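Local coordinates for protein folylpolyglutamate synthase/dihydrofolate synthase (Thermotoga maritima, PDB 1O5Z) that probably catalyses ATP-dependent addition of L-glutamate to dihydropteroate and to tetrahydrofolate polyglutamates, at residues 16-21 / 106-111; 113-118 / 136-141. One frame throughout, in Å; residues are numbered along the deposited sequence.

Interaction 1: 16-21 / 106-111; sequences LEVLRY and EDVVKI
Val18 and Val108 each hold CG1 anti to the backbone nitrogen (chi1 168° and 161°), and these two methyls are the ones that meet, with Val18 CG1 4.0 Å from Val108 CG1. The two side chains approach at a slant. In Val18 the same rotation leaves the second methyl, CG2, beside its own backbone nitrogen, where it reaches the neighbouring residue on the other helix: Val18 CG2 sits 4.2 Å from Val109 CA and 4.3 Å from Val109 CG2. One valine thus straddles two consecutive residues, a methyl for each. Val18 and Val109 are also the pair with the nearest CA atoms, 6.7 Å apart.

This is helix-on-helix packing between the N-terminal helix 12-23 and helix 105-122 of the Mur ligase-type middle domain. The same interface continues along both helices: Val108 and Val109 also touch Tyr15, Val18 touches Tyr112, and Tyr21 lies against Leu119 while its hydroxyl hydrogen-bonds to Asp123. Leu19, meanwhile, touches Phe92 and the C-terminal Leu442.

No hydrogen bond joins 16-21 to 106-111. Valine methyls and the Val109 CA make this buried contact, with no polar atom taking part, which implies that it depends on shape and the exclusion of water rather than on directional bonds.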
# COMPACT_ATOMS: atom_id res chain seq x y z
N LEU A 16 8.62 15.48 14.57
CA LEU A 16 8.39 14.38 15.53
C LEU A 16 7.23 14.66 16.49
O LEU A 16 6.39 13.78 16.76
CB LEU A 16 9.64 14.08 16.30
CG LEU A 16 10.79 13.51 15.48
CD1 LEU A 16 11.90 13.14 16.49
CD2 LEU A 16 10.41 12.31 14.61
N GLU A 17 7.15 15.90 16.95
CA GLU A 17 6.08 16.35 17.86
C GLU A 17 4.70 16.33 17.17
O GLU A 17 3.69 16.01 17.79
CB GLU A 17 6.43 17.77 18.37
CG GLU A 17 6.21 18.08 19.84
CD GLU A 17 6.77 17.03 20.81
OE1 GLU A 17 7.95 17.15 21.30
OE2 GLU A 17 5.97 16.10 21.13
N VAL A 18 4.67 16.65 15.89
CA VAL A 18 3.45 16.42 15.10
C VAL A 18 3.06 14.96 15.15
O VAL A 18 1.88 14.63 15.28
CB VAL A 18 3.60 16.79 13.60
CG1 VAL A 18 2.42 16.26 12.83
CG2 VAL A 18 3.69 18.27 13.43
N LEU A 19 4.03 14.06 14.97
CA LEU A 19 3.73 12.61 14.94
C LEU A 19 3.30 12.12 16.31
O LEU A 19 2.43 11.29 16.42
CB LEU A 19 4.91 11.79 14.42
CG LEU A 19 5.40 12.00 13.00
CD1 LEU A 19 6.51 10.99 12.68
CD2 LEU A 19 4.26 11.91 12.04
N ARG A 20 3.89 12.67 17.37
CA ARG A 20 3.36 12.38 18.70
C ARG A 20 1.88 12.76 18.84
O ARG A 20 1.11 11.99 19.39
CB ARG A 20 4.22 13.01 19.77
CG ARG A 20 5.63 12.42 19.75
CD ARG A 20 6.45 12.77 20.96
NE ARG A 20 7.86 12.44 20.78
CZ ARG A 20 8.79 13.28 20.33
NH1 ARG A 20 8.50 14.52 20.01
NH2 ARG A 20 10.06 12.87 20.21
N TYR A 21 1.48 13.94 18.35
CA TYR A 21 0.08 14.37 18.41
C TYR A 21 -0.75 13.38 17.57
O TYR A 21 -1.77 12.89 18.03
CB TYR A 21 -0.13 15.87 17.95
CG TYR A 21 -1.59 16.19 17.56
CD1 TYR A 21 -2.09 15.83 16.29
CD2 TYR A 21 -2.49 16.79 18.47
CE1 TYR A 21 -3.42 16.04 15.92
CE2 TYR A 21 -3.85 17.05 18.11
CZ TYR A 21 -4.31 16.66 16.82
OH TYR A 21 -5.64 16.85 16.41
N GLU A 106 9.27 19.27 6.90
CA GLU A 106 8.95 20.69 6.97
C GLU A 106 7.50 20.97 6.51
O GLU A 106 6.76 21.70 7.14
CB GLU A 106 9.97 21.52 6.16
CG GLU A 106 9.68 23.01 6.27
CD GLU A 106 10.36 23.91 5.22
OE1 GLU A 106 10.86 25.03 5.64
OE2 GLU A 106 10.35 23.52 4.01
N ASP A 107 7.08 20.38 5.42
CA ASP A 107 5.73 20.56 4.99
C ASP A 107 4.69 19.88 5.86
O ASP A 107 3.56 20.37 5.98
CB ASP A 107 5.56 20.11 3.55
CG ASP A 107 6.08 21.16 2.56
OD1 ASP A 107 6.33 22.33 2.97
OD2 ASP A 107 6.26 20.89 1.35
N VAL A 108 5.03 18.73 6.42
CA VAL A 108 4.12 18.08 7.32
C VAL A 108 3.88 19.05 8.49
O VAL A 108 2.74 19.30 8.90
CB VAL A 108 4.70 16.77 7.85
CG1 VAL A 108 3.94 16.33 9.15
CG2 VAL A 108 4.71 15.68 6.75
N VAL A 109 4.96 19.61 9.00
CA VAL A 109 4.89 20.59 10.09
C VAL A 109 4.03 21.79 9.66
O VAL A 109 3.14 22.20 10.40
CB VAL A 109 6.31 21.01 10.52
CG1 VAL A 109 6.29 22.20 11.48
CG2 VAL A 109 6.98 19.89 11.20
N LYS A 110 4.26 22.29 8.45
CA LYS A 110 3.50 23.43 7.93
C LYS A 110 2.01 23.16 7.82
O LYS A 110 1.20 23.96 8.29
CB LYS A 110 4.03 23.88 6.55
CG LYS A 110 5.30 24.80 6.61
CD LYS A 110 5.93 24.93 5.19
CE LYS A 110 6.62 26.30 4.97
NZ LYS A 110 6.13 26.99 3.68
N ILE A 111 1.63 22.07 7.17
CA ILE A 111 0.24 21.72 7.09
C ILE A 111 -0.35 21.50 8.48
O ILE A 111 -1.46 21.95 8.75
CB ILE A 111 -0.02 20.53 6.16
CG1 ILE A 111 -0.18 21.01 4.70
CG2 ILE A 111 -1.37 19.83 6.48
CD1 ILE A 111 1.01 20.86 4.00

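Interaction 2: 113-118 / 136-141; sequences ETMEPI and VTAMAF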
# COMPACT_ATOMS: atom_id res chain seq x y z
N GLU A 113 0.53 23.00 11.28
CA GLU A 113 0.35 24.29 11.91
C GLU A 113 -0.83 25.07 11.36
O GLU A 113 -1.58 25.69 12.12
CB GLU A 113 1.64 25.06 11.81
CG GLU A 113 2.57 24.52 12.86
CD GLU A 113 3.96 25.13 12.83
OE1 GLU A 113 4.27 25.92 11.87
OE2 GLU A 113 4.73 24.80 13.79
N THR A 114 -1.05 24.98 10.06
CA THR A 114 -2.33 25.42 9.45
C THR A 114 -3.61 24.83 10.06
O THR A 114 -4.54 25.58 10.35
CB THR A 114 -2.29 25.14 7.97
OG1 THR A 114 -1.14 25.80 7.45
CG2 THR A 114 -3.46 25.79 7.25
N MET A 115 -3.63 23.53 10.29
CA MET A 115 -4.81 22.82 10.83
C MET A 115 -4.96 22.92 12.34
O MET A 115 -6.07 22.79 12.85
CB MET A 115 -4.72 21.35 10.47
CG MET A 115 -4.67 21.10 9.01
SD MET A 115 -4.25 19.39 8.62
CE MET A 115 -5.64 18.58 9.40
N GLU A 116 -3.86 23.15 13.04
CA GLU A 116 -3.79 23.15 14.50
C GLU A 116 -4.94 23.88 15.20
O GLU A 116 -5.57 23.28 16.06
CB GLU A 116 -2.42 23.64 14.98
CG GLU A 116 -2.27 23.83 16.50
CD GLU A 116 -0.82 24.08 16.96
OE1 GLU A 116 -0.14 25.02 16.44
OE2 GLU A 116 -0.32 23.36 17.88
N PRO A 117 -5.23 25.14 14.90
CA PRO A 117 -6.33 25.80 15.60
C PRO A 117 -7.64 25.11 15.31
O PRO A 117 -8.43 24.99 16.20
CB PRO A 117 -6.33 27.22 15.06
CG PRO A 117 -5.54 27.16 13.87
CD PRO A 117 -4.56 26.05 13.96
N ILE A 118 -7.83 24.62 14.10
CA ILE A 118 -9.07 23.90 13.76
C ILE A 118 -9.16 22.62 14.50
O ILE A 118 -10.18 22.36 15.12
CB ILE A 118 -9.23 23.69 12.25
CG1 ILE A 118 -9.66 25.03 11.63
CG2 ILE A 118 -10.32 22.63 11.95
CD1 ILE A 118 -9.27 25.15 10.18
N VAL A 136 -4.84 12.76 9.07
CA VAL A 136 -3.82 12.56 8.06
C VAL A 136 -4.42 12.76 6.65
O VAL A 136 -3.81 13.36 5.76
CB VAL A 136 -3.17 11.17 8.19
CG1 VAL A 136 -2.12 10.96 7.07
CG2 VAL A 136 -2.54 11.04 9.51
N THR A 137 -5.61 12.25 6.47
CA THR A 137 -6.28 12.39 5.19
C THR A 137 -6.53 13.84 4.86
O THR A 137 -6.33 14.27 3.74
CB THR A 137 -7.60 11.59 5.18
OG1 THR A 137 -7.31 10.20 5.41
CG2 THR A 137 -8.26 11.65 3.81
N ALA A 138 -6.99 14.59 5.85
CA ALA A 138 -7.26 16.00 5.65
C ALA A 138 -5.95 16.76 5.38
O ALA A 138 -5.91 17.74 4.60
CB ALA A 138 -7.98 16.55 6.86
N MET A 139 -4.88 16.33 6.07
CA MET A 139 -3.56 16.84 5.81
C MET A 139 -3.17 16.64 4.35
O MET A 139 -2.69 17.54 3.71
CB MET A 139 -2.54 16.13 6.65
CG MET A 139 -2.52 16.54 8.11
SD MET A 139 -1.13 15.71 9.01
CE MET A 139 0.18 15.79 7.72
N ALA A 140 -3.36 15.43 3.83
CA ALA A 140 -3.07 15.19 2.43
C ALA A 140 -3.90 16.08 1.55
O ALA A 140 -3.37 16.72 0.68
CB ALA A 140 -3.32 13.76 2.12
N PHE A 141 -5.21 16.13 1.78
CA PHE A 141 -6.09 16.97 0.95
C PHE A 141 -5.68 18.41 0.94
O PHE A 141 -5.69 19.07 -0.09
CB PHE A 141 -7.53 16.90 1.42
CG PHE A 141 -8.26 15.66 1.01
CD1 PHE A 141 -9.03 14.97 1.93
CD2 PHE A 141 -8.25 15.22 -0.31
CE1 PHE A 141 -9.74 13.79 1.56
CE2 PHE A 141 -8.97 14.08 -0.68
CZ PHE A 141 -9.73 13.37 0.27
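Two helical segments face each other with their nearest CA atoms, those of Met115 and Met139, 7.9 Å apart, and helix 105-122 is kinked where Pro117 N and Ile118 N make no bond to the preceding turn. Both helices belong to the P-loop NTPase-like alpha/beta domain: helix 132-146 touches Tyr84 of strand 81-84 in the domain's mixed sheet through Val136 and Ala140, and Thr137 OG1 hydrogen-bonds to the hydroxyl of that tyrosine.

Met115 carries the contact. Its CG lies anti to the carbonyl carbon (chi1 -60°), the next torsion is extended, and the thioether then bends at chi3, 62°, carrying the terminal methyl over toward Ala138. The sulfur lies against the base of the Met139 side chain, closest to CG, the two side chains crossing at about a right angle. Met115 SD is 3.4 Å from Met139 CG, a close fit, and 3.9 Å from Met139 CA. Met115 also touches Val135 and Leu142 of helix 132-146, while Leu41 of helix 36-44 packs on Ala138. The methyl at the end of Met115 rests against both residues, with Met115 CE 3.9 Å from Met139 CG and 4.0 Å from Ala138 CB.

Helix 105-122 serves both contacts, with 106-111 meeting the N-terminal helix and 113-118, further along, meeting helix 132-146. The centres of interaction 1 and interaction 2 are about 10 Å apart, and the two touch directly: Ile111 CG2 lies 3.8 Å from Met139 CA, and Val108 CG1 is 4.1 Å from Met139 CE. Met139 therefore connects the two apolar patches, its bent end reaching the same Val108 methyl that packs on Val18. Together they form a layered run from helix 12-23 through helix 105-122 to helix 132-146, and from there to strand 81-84. Both contacts lie about 22 Å, centre to centre, from the middle of the chain.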